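Local coordinates for protein iron transport multicopper oxidase FET3 (Saccharomyces cerevisiae, PDB 1ZPU) that oxidises ferrous iron to ferric iron with oxygen using four bound coppers, supplying the permease FTR1 for high-affinity iron uptake, and also oxidises cuprous copper, at residues S126-Y131 against Q303-E308; L190-V195 against Q201-E206; T273-Y278 against A283-N288. All coordinates share one frame; numbering follows the deposited sequence.

Interaction 1: residues S126-Y131 against Q303-E308; sequences SFPYDY and QPYEKE. With NAG (2-acetamido-2-deoxy-beta-D-glucopyranose), chain I.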
# COMPACT_ATOMS: atom_id res chain seq x y z
N SER A 126 -17.08 -10.75 -16.23
CA SER A 126 -16.41 -10.55 -17.51
C SER A 126 -14.88 -10.63 -17.41
O SER A 126 -14.17 -9.89 -18.10
CB SER A 126 -16.85 -9.20 -18.11
OG SER A 126 -16.58 -8.15 -17.20
N PHE A 127 -14.38 -11.52 -16.55
CA PHE A 127 -12.95 -11.80 -16.51
C PHE A 127 -12.61 -12.64 -17.73
O PHE A 127 -13.22 -13.68 -17.94
CB PHE A 127 -12.55 -12.53 -15.22
CG PHE A 127 -11.07 -12.79 -15.11
CD1 PHE A 127 -10.19 -11.76 -14.77
CD2 PHE A 127 -10.56 -14.07 -15.35
CE1 PHE A 127 -8.82 -11.99 -14.69
CE2 PHE A 127 -9.19 -14.32 -15.26
CZ PHE A 127 -8.32 -13.28 -14.93
N PRO A 128 -11.62 -12.20 -18.54
CA PRO A 128 -11.38 -12.77 -19.87
C PRO A 128 -10.84 -14.20 -19.91
O PRO A 128 -11.01 -14.87 -20.91
CB PRO A 128 -10.33 -11.81 -20.48
CG PRO A 128 -10.36 -10.60 -19.61
CD PRO A 128 -10.67 -11.11 -18.25
N TYR A 129 -10.20 -14.66 -18.84
CA TYR A 129 -9.50 -15.95 -18.88
C TYR A 129 -10.18 -17.06 -18.08
O TYR A 129 -10.87 -16.81 -17.10
CB TYR A 129 -8.04 -15.80 -18.44
CG TYR A 129 -7.36 -14.58 -19.02
CD1 TYR A 129 -7.02 -13.51 -18.20
CD2 TYR A 129 -7.09 -14.49 -20.38
CE1 TYR A 129 -6.40 -12.38 -18.72
CE2 TYR A 129 -6.47 -13.37 -20.92
CZ TYR A 129 -6.13 -12.32 -20.08
OH TYR A 129 -5.52 -11.19 -20.57
N ASP A 130 -9.97 -18.29 -18.54
CA ASP A 130 -10.53 -19.48 -17.91
C ASP A 130 -9.59 -20.05 -16.88
O ASP A 130 -8.36 -20.02 -17.06
CB ASP A 130 -10.77 -20.57 -18.96
CG ASP A 130 -12.02 -20.33 -19.77
OD1 ASP A 130 -12.70 -19.30 -19.54
OD2 ASP A 130 -12.33 -21.18 -20.64
N TYR A 131 -10.16 -20.58 -15.81
CA TYR A 131 -9.42 -21.31 -14.79
C TYR A 131 -10.35 -22.27 -14.06
O TYR A 131 -11.56 -22.07 -14.01
CB TYR A 131 -8.76 -20.34 -13.81
CG TYR A 131 -9.73 -19.40 -13.16
CD1 TYR A 131 -10.45 -19.78 -12.02
CD2 TYR A 131 -9.95 -18.13 -13.68
CE1 TYR A 131 -11.36 -18.91 -11.42
CE2 TYR A 131 -10.85 -17.25 -13.09
CZ TYR A 131 -11.55 -17.65 -11.96
OH TYR A 131 -12.45 -16.79 -11.38
N GLN A 303 0.48 -5.03 -20.21
CA GLN A 303 -0.49 -4.39 -21.11
C GLN A 303 -1.91 -4.62 -20.63
O GLN A 303 -2.43 -5.73 -20.72
CB GLN A 303 -0.33 -4.92 -22.53
CG GLN A 303 1.04 -4.68 -23.10
CD GLN A 303 1.29 -5.46 -24.36
OE1 GLN A 303 2.38 -5.99 -24.56
NE2 GLN A 303 0.29 -5.55 -25.22
N PRO A 304 -2.54 -3.56 -20.08
CA PRO A 304 -3.93 -3.59 -19.66
C PRO A 304 -4.86 -4.22 -20.69
O PRO A 304 -4.71 -3.95 -21.88
CB PRO A 304 -4.27 -2.11 -19.51
CG PRO A 304 -2.99 -1.51 -19.07
CD PRO A 304 -1.91 -2.26 -19.77
N TYR A 305 -5.79 -5.05 -20.24
CA TYR A 305 -6.78 -5.66 -21.13
C TYR A 305 -7.69 -4.59 -21.72
O TYR A 305 -8.00 -4.62 -22.90
CB TYR A 305 -7.59 -6.72 -20.39
CG TYR A 305 -8.49 -7.56 -21.28
CD1 TYR A 305 -7.95 -8.54 -22.12
CD2 TYR A 305 -9.87 -7.37 -21.28
CE1 TYR A 305 -8.77 -9.31 -22.93
CE2 TYR A 305 -10.69 -8.13 -22.10
CZ TYR A 305 -10.14 -9.10 -22.92
OH TYR A 305 -10.96 -9.86 -23.74
N GLU A 306 -8.13 -3.66 -20.89
CA GLU A 306 -8.81 -2.46 -21.38
C GLU A 306 -7.77 -1.37 -21.66
O GLU A 306 -7.28 -0.71 -20.74
CB GLU A 306 -9.89 -1.96 -20.42
CG GLU A 306 -11.22 -2.70 -20.56
CD GLU A 306 -12.08 -2.58 -19.30
OE1 GLU A 306 -11.52 -2.41 -18.19
OE2 GLU A 306 -13.32 -2.67 -19.44
N LYS A 307 -7.43 -1.23 -22.93
CA LYS A 307 -6.45 -0.24 -23.37
C LYS A 307 -6.95 1.17 -23.14
O LYS A 307 -8.08 1.51 -23.46
CB LYS A 307 -6.14 -0.39 -24.86
CG LYS A 307 -5.31 -1.61 -25.23
CD LYS A 307 -5.08 -1.66 -26.76
CE LYS A 307 -5.20 -3.13 -27.21
NZ LYS A 307 -4.16 -3.48 -28.22
N GLU A 308 -6.08 1.99 -22.58
CA GLU A 308 -6.33 3.42 -22.51
C GLU A 308 -5.08 4.14 -23.01
O GLU A 308 -3.98 3.91 -22.51
CB GLU A 308 -6.69 3.83 -21.07
CG GLU A 308 -8.15 3.49 -20.66
CD GLU A 308 -8.42 3.56 -19.14
OE1 GLU A 308 -7.53 4.00 -18.36
OE2 GLU A 308 -9.54 3.17 -18.72
C1 NAG I . 5.84 -9.29 -21.42
C2 NAG I . 5.21 -8.24 -22.32
C3 NAG I . 6.23 -7.62 -23.30
C4 NAG I . 7.69 -7.49 -22.83
C5 NAG I . 8.03 -8.40 -21.63
C6 NAG I . 9.11 -7.80 -20.74
C7 NAG I . 2.78 -8.66 -22.77
C8 NAG I . 2.33 -7.96 -21.50
N2 NAG I . 4.08 -8.83 -23.03
O3 NAG I . 5.81 -6.33 -23.68
O4 NAG I . 8.49 -7.78 -23.97
O5 NAG I . 6.91 -8.61 -20.79
O6 NAG I . 9.00 -8.30 -19.42
O7 NAG I . 1.92 -9.08 -23.55
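The Y305 ring carries P128 over one face, with CG of the proline 3.5 Å from the ring centroid and 12° off the ring normal, which meets the geometry of a proline-aromatic CH-pi contact. It joins two connecting loops of the three-domain cupredoxin architecture of multicopper oxidases: 126-131 lies between strands 117-123 and 133-142, whereas 303-308 lies on the way from strand 271-277 to strand 316-326. The proline serves more than one ring. Its CB sits 4.0 Å above the plane of the Y129 ring, over the centre, while its CD lies 3.5 Å above the F127 ring, displaced toward the rim. F127 CD2 in turn meets the Y131 ring at its edge, in plane.

Across the loops, the side chains of P128 and Y305 overlap in passing, pointing opposite ways. With CG anti to the backbone N (chi1 -171°), Y305 extends its ring to the proline, and CB of P128 comes within 3.7 Å of Y305 CZ, so both CB and CG cover the phenol. No hydrogen bond crosses between the two segments, and the small buried area, 127 Å², fits a surface contact. Both side chains also touch T219 of strand 218-225, and the Y305 backbone is hydrogen-bonded to that residue. Beyond them, Q303 CG approaches methyl carbon C8 of the NAG at 3.9 Å. The Y129 hydroxyl is hydrogen-bonded to the carbonyl O of T220, and this same OH passes Y305 CD1 obliquely at 3.9 Å.

Interaction 2: residues L190-V195 against Q201-E206; sequences LRIVNV and QYFWIE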
# COMPACT_ATOMS: atom_id res chain seq x y z
N LEU A 190 -4.05 -17.89 -9.20
CA LEU A 190 -3.29 -17.68 -8.00
C LEU A 190 -3.12 -16.18 -7.78
O LEU A 190 -2.45 -15.50 -8.57
CB LEU A 190 -1.94 -18.39 -8.15
CG LEU A 190 -1.09 -18.75 -6.94
CD1 LEU A 190 0.14 -19.50 -7.39
CD2 LEU A 190 -0.67 -17.52 -6.20
N ARG A 191 -3.73 -15.67 -6.71
CA ARG A 191 -3.59 -14.25 -6.34
C ARG A 191 -2.43 -14.08 -5.39
O ARG A 191 -2.50 -14.47 -4.23
CB ARG A 191 -4.85 -13.73 -5.66
CG ARG A 191 -6.14 -13.94 -6.41
CD ARG A 191 -7.29 -13.78 -5.45
NE ARG A 191 -8.46 -14.52 -5.89
CZ ARG A 191 -9.38 -14.02 -6.72
NH1 ARG A 191 -9.26 -12.76 -7.16
NH2 ARG A 191 -10.41 -14.77 -7.09
N ILE A 192 -1.35 -13.48 -5.87
CA ILE A 192 -0.18 -13.28 -5.02
C ILE A 192 -0.20 -11.85 -4.52
O ILE A 192 -0.12 -10.92 -5.32
CB ILE A 192 1.15 -13.59 -5.76
CG1 ILE A 192 1.03 -14.92 -6.49
CG2 ILE A 192 2.29 -13.74 -4.79
CD1 ILE A 192 1.92 -15.02 -7.71
N VAL A 193 -0.31 -11.68 -3.20
CA VAL A 193 -0.39 -10.35 -2.60
C VAL A 193 0.75 -10.15 -1.62
O VAL A 193 0.94 -10.98 -0.72
CB VAL A 193 -1.71 -10.14 -1.83
CG1 VAL A 193 -1.81 -8.71 -1.33
CG2 VAL A 193 -2.93 -10.48 -2.70
N ASN A 194 1.51 -9.07 -1.78
CA ASN A 194 2.46 -8.74 -0.73
C ASN A 194 1.86 -7.81 0.35
O ASN A 194 1.80 -6.59 0.18
CB ASN A 194 3.76 -8.19 -1.30
CG ASN A 194 4.79 -8.00 -0.23
OD1 ASN A 194 4.45 -8.02 0.97
ND2 ASN A 194 6.04 -7.82 -0.62
N VAL A 195 1.40 -8.41 1.45
CA VAL A 195 0.77 -7.65 2.54
C VAL A 195 1.79 -7.26 3.61
O VAL A 195 1.45 -7.06 4.77
CB VAL A 195 -0.36 -8.47 3.17
CG1 VAL A 195 -1.53 -8.63 2.17
CG2 VAL A 195 0.18 -9.83 3.56
N GLN A 201 9.65 -8.77 -2.23
CA GLN A 201 9.99 -10.18 -2.31
C GLN A 201 10.07 -10.67 -3.73
O GLN A 201 9.30 -10.22 -4.59
CB GLN A 201 8.97 -11.02 -1.58
CG GLN A 201 8.88 -10.74 -0.09
CD GLN A 201 8.08 -11.80 0.62
OE1 GLN A 201 8.04 -12.96 0.19
NE2 GLN A 201 7.42 -11.43 1.71
N TYR A 202 11.00 -11.58 -3.99
CA TYR A 202 10.96 -12.31 -5.24
C TYR A 202 10.13 -13.55 -5.00
O TYR A 202 10.18 -14.15 -3.91
CB TYR A 202 12.35 -12.73 -5.71
CG TYR A 202 13.32 -11.60 -5.87
CD1 TYR A 202 14.09 -11.19 -4.80
CD2 TYR A 202 13.48 -10.97 -7.11
CE1 TYR A 202 15.00 -10.16 -4.93
CE2 TYR A 202 14.40 -9.93 -7.27
CZ TYR A 202 15.16 -9.53 -6.16
OH TYR A 202 16.08 -8.51 -6.25
N PHE A 203 9.35 -13.93 -6.00
CA PHE A 203 8.49 -15.08 -5.87
C PHE A 203 8.58 -15.95 -7.10
O PHE A 203 8.52 -15.43 -8.23
CB PHE A 203 7.05 -14.64 -5.67
CG PHE A 203 6.09 -15.78 -5.54
CD1 PHE A 203 5.84 -16.34 -4.29
CD2 PHE A 203 5.46 -16.30 -6.67
CE1 PHE A 203 4.95 -17.39 -4.17
CE2 PHE A 203 4.58 -17.36 -6.56
CZ PHE A 203 4.33 -17.91 -5.31
N TRP A 204 8.69 -17.26 -6.89
CA TRP A 204 8.66 -18.22 -8.00
C TRP A 204 8.32 -19.64 -7.56
O TRP A 204 8.44 -19.98 -6.38
CB TRP A 204 9.97 -18.21 -8.78
CG TRP A 204 11.16 -18.82 -8.09
CD1 TRP A 204 11.64 -20.08 -8.26
CD2 TRP A 204 12.05 -18.17 -7.16
NE1 TRP A 204 12.77 -20.27 -7.49
CE2 TRP A 204 13.05 -19.11 -6.81
CE3 TRP A 204 12.11 -16.89 -6.59
CZ2 TRP A 204 14.09 -18.82 -5.92
CZ3 TRP A 204 13.13 -16.59 -5.70
CH2 TRP A 204 14.11 -17.56 -5.37
N ILE A 205 7.90 -20.45 -8.53
CA ILE A 205 7.53 -21.83 -8.30
C ILE A 205 8.46 -22.71 -9.14
O ILE A 205 8.52 -22.57 -10.35
CB ILE A 205 6.06 -22.07 -8.71
CG1 ILE A 205 5.14 -21.10 -7.97
CG2 ILE A 205 5.64 -23.50 -8.45
CD1 ILE A 205 3.72 -21.07 -8.50
N GLU A 206 9.19 -23.60 -8.47
CA GLU A 206 10.07 -24.55 -9.14
C GLU A 206 9.35 -25.24 -10.29
O GLU A 206 8.25 -25.77 -10.10
CB GLU A 206 10.58 -25.58 -8.14
CG GLU A 206 11.48 -26.64 -8.73
CD GLU A 206 11.79 -27.76 -7.76
OE1 GLU A 206 12.43 -28.74 -8.19
OE2 GLU A 206 11.40 -27.67 -6.58
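Apolar packing carries most of this contact, centred on I192 against F203. CD1 of I192 lies 3.7 Å from F203 CE2, and its other branch, CG2, stands 4.3 Å above the phenyl plane over the ring centre, so CG2 covers the face while CD1 sits at the rim beside CE2. With CG anti to the backbone N (chi1 180°), F203 extends its ring from its strand toward I192. At one end of the row, L190 and I205 meet tip to tip, with CD1 of L190 4.1 Å from CD1 of I205.

The strands belong to different sheets, 187-194 to one and 201-205 to the other, and the axes of 190-194 and 201-205 pass 9.8 Å apart, running nearly antiparallel (164°). With no hydrogen bond across, this is face-to-face packing inside the beta sandwich of a plastocyanin-like domain.

Polar groups close the other end, still without bonding each other. N194 ND2 lies 4.1 Å from Q201 CG, and the two amide planes are turned 69° apart. Each buried amide finds partners beyond the pair: N194 OD1 accepts from G196 N and ND2 donates to I230 O, while Q201 OE1 accepts from Q254 NE2. The side chain of N194 is also about 8 Å from that of H464, a ligand of the type 3 copper site.

Interaction 3: residues T273-Y278 against A283-N288; sequences TSYMVY and ALPTQN. With NAG (2-acetamido-2-deoxy-beta-D-glucopyranose), chain L.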
# COMPACT_ATOMS: atom_id res chain seq x y z
N THR A 273 11.20 -21.66 1.81
CA THR A 273 10.61 -22.68 0.95
C THR A 273 9.25 -23.13 1.48
O THR A 273 9.10 -23.48 2.65
CB THR A 273 11.49 -23.97 0.84
OG1 THR A 273 12.84 -23.65 0.48
CG2 THR A 273 10.92 -24.94 -0.15
N SER A 274 8.26 -23.13 0.58
CA SER A 274 6.97 -23.77 0.83
C SER A 274 6.74 -24.88 -0.19
O SER A 274 7.57 -25.11 -1.06
CB SER A 274 5.84 -22.75 0.78
OG SER A 274 5.64 -22.19 2.06
N TYR A 275 5.61 -25.57 -0.09
CA TYR A 275 5.44 -26.81 -0.83
C TYR A 275 4.22 -26.87 -1.72
O TYR A 275 3.09 -26.84 -1.25
CB TYR A 275 5.41 -28.00 0.13
CG TYR A 275 6.36 -27.86 1.27
CD1 TYR A 275 5.89 -27.76 2.58
CD2 TYR A 275 7.74 -27.81 1.05
CE1 TYR A 275 6.75 -27.62 3.63
CE2 TYR A 275 8.61 -27.67 2.11
CZ TYR A 275 8.11 -27.57 3.40
OH TYR A 275 8.96 -27.43 4.47
N MET A 276 4.47 -26.99 -3.02
CA MET A 276 3.44 -27.40 -3.96
C MET A 276 3.40 -28.93 -4.00
O MET A 276 4.31 -29.59 -4.54
CB MET A 276 3.69 -26.80 -5.34
CG MET A 276 2.56 -26.98 -6.30
SD MET A 276 2.94 -26.13 -7.82
CE MET A 276 1.72 -26.81 -8.94
N VAL A 277 2.35 -29.49 -3.41
CA VAL A 277 2.24 -30.92 -3.17
C VAL A 277 1.29 -31.62 -4.15
O VAL A 277 0.08 -31.45 -4.09
CB VAL A 277 1.80 -31.22 -1.72
CG1 VAL A 277 1.77 -32.70 -1.48
CG2 VAL A 277 2.72 -30.55 -0.71
N TYR A 278 1.86 -32.41 -5.05
CA TYR A 278 1.07 -33.24 -5.95
C TYR A 278 0.82 -34.57 -5.28
O TYR A 278 -0.21 -35.19 -5.49
CB TYR A 278 1.81 -33.48 -7.27
CG TYR A 278 1.83 -32.33 -8.27
CD1 TYR A 278 2.59 -31.19 -8.04
CD2 TYR A 278 1.13 -32.43 -9.47
CE1 TYR A 278 2.63 -30.16 -8.96
CE2 TYR A 278 1.17 -31.40 -10.40
CZ TYR A 278 1.92 -30.27 -10.14
OH TYR A 278 1.96 -29.26 -11.06
N ALA A 283 8.43 -37.08 -1.10
CA ALA A 283 9.40 -36.24 -0.43
C ALA A 283 8.99 -34.79 -0.51
O ALA A 283 8.62 -34.32 -1.59
CB ALA A 283 10.76 -36.43 -1.06
N LEU A 284 9.02 -34.10 0.63
CA LEU A 284 8.81 -32.66 0.68
C LEU A 284 9.94 -31.97 -0.06
O LEU A 284 11.10 -32.32 0.13
CB LEU A 284 8.80 -32.19 2.12
CG LEU A 284 7.63 -32.76 2.92
CD1 LEU A 284 7.79 -32.40 4.41
CD2 LEU A 284 6.27 -32.30 2.33
N PRO A 285 9.61 -31.02 -0.93
CA PRO A 285 10.63 -30.34 -1.73
C PRO A 285 11.67 -29.60 -0.91
O PRO A 285 11.35 -28.99 0.11
CB PRO A 285 9.82 -29.35 -2.59
CG PRO A 285 8.46 -29.28 -1.96
CD PRO A 285 8.24 -30.58 -1.27
N THR A 286 12.92 -29.69 -1.35
CA THR A 286 14.01 -28.87 -0.84
C THR A 286 13.96 -27.49 -1.49
O THR A 286 13.15 -27.26 -2.38
CB THR A 286 15.33 -29.52 -1.20
OG1 THR A 286 15.32 -29.86 -2.60
CG2 THR A 286 15.55 -30.78 -0.37
N GLN A 287 14.82 -26.57 -1.06
CA GLN A 287 14.90 -25.24 -1.67
C GLN A 287 15.24 -25.33 -3.15
O GLN A 287 16.10 -26.12 -3.55
CB GLN A 287 15.97 -24.40 -1.01
CG GLN A 287 16.24 -23.15 -1.80
CD GLN A 287 17.27 -22.25 -1.17
OE1 GLN A 287 17.87 -22.57 -0.15
NE2 GLN A 287 17.49 -21.09 -1.80
N ASN A 288 14.55 -24.53 -3.95
CA ASN A 288 14.89 -24.41 -5.35
C ASN A 288 15.89 -23.28 -5.58
O ASN A 288 15.56 -22.10 -5.43
CB ASN A 288 13.63 -24.21 -6.20
CG ASN A 288 13.93 -24.18 -7.70
OD1 ASN A 288 13.59 -23.22 -8.39
ND2 ASN A 288 14.57 -25.24 -8.20
C1 NAG L . 18.92 -18.23 -1.46
C2 NAG L . 20.14 -19.10 -1.16
C3 NAG L . 21.34 -18.83 -2.06
C4 NAG L . 20.98 -18.98 -3.52
C5 NAG L . 19.82 -18.01 -3.74
C6 NAG L . 19.32 -18.07 -5.19
C7 NAG L . 20.81 -19.98 1.02
C8 NAG L . 20.19 -21.32 0.73
N2 NAG L . 20.52 -18.94 0.22
O3 NAG L . 22.38 -19.75 -1.83
O4 NAG L . 22.14 -18.68 -4.28
O5 NAG L . 18.71 -18.28 -2.87
O6 NAG L . 18.70 -19.32 -5.40
O7 NAG L . 21.58 -19.89 1.97
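Y275 meets P285 at the edge of its ring: CG of the proline lies near the ring plane, 3.4 Å from Y275 CD2, and the two side chains pass at a slant. CE2 of the same edge approaches P285 O at 3.6 Å. With CG beside the backbone N (chi1 -38°), Y275 brings this edge and its CB to the proline, P285 CG being 3.9 Å from Y275 CB. Two residues away, the side chains of T273 and Q287 stand roughly perpendicular. T273 OG1 lies 3.4 Å from Q287 CA, a van der Waals approach, and its CG2 rests 3.9 Å from T286 O.

No hydrogen bond joins the two segments. The backbone of strand 271-277 is instead committed on both sides within its sheet, S274 pairing with I252 and Y275 with L178 and W180. The CB atoms of T273 and Y275 point toward the 283-288 loop and those of S274 and M276 away from it, so the loop lies across one face of a sheet in the second plastocyanin-like domain, after the chain has doubled back through a short turn.

Farther out, the Q287 side chain runs extended from T273 toward the NAG, where the detailed placement of its amide is doubtful. With an alanine here CB would stay beside T273 OG1, but the extended chain beyond it is gone, and the space between T273 and the glycan would probably be less well filled. The NAG is hydrogen-bonded to V290 N. On the strand, T273 touches A251 and M253 of strand 250-256, and Y275 touches T179 of strand 179-181; S274 bonds through OG to L178 N.

From the N terminus, the chain leaves strand 117-123 and enters 126-131, which opens the longest loop; interaction 1 closes it only at 303-308, 172 residues later. Interactions 2 and 3 both nest inside it, in series and without crossing: 190-195 with 201-206 closes a short connection between two facing sheets, and 273-278 with 283-288 closes a tight return after strand 271-277. The latter two touch, since W204 NE1 lies 3.2 Å from N288 OD1, a probable hydrogen bond, and I205 CG2 packs on M276 SD. Interaction 1, its centre about 20 and 32 Å from the centres of interactions 2 and 3, touches neither, and ties interdomain connections together.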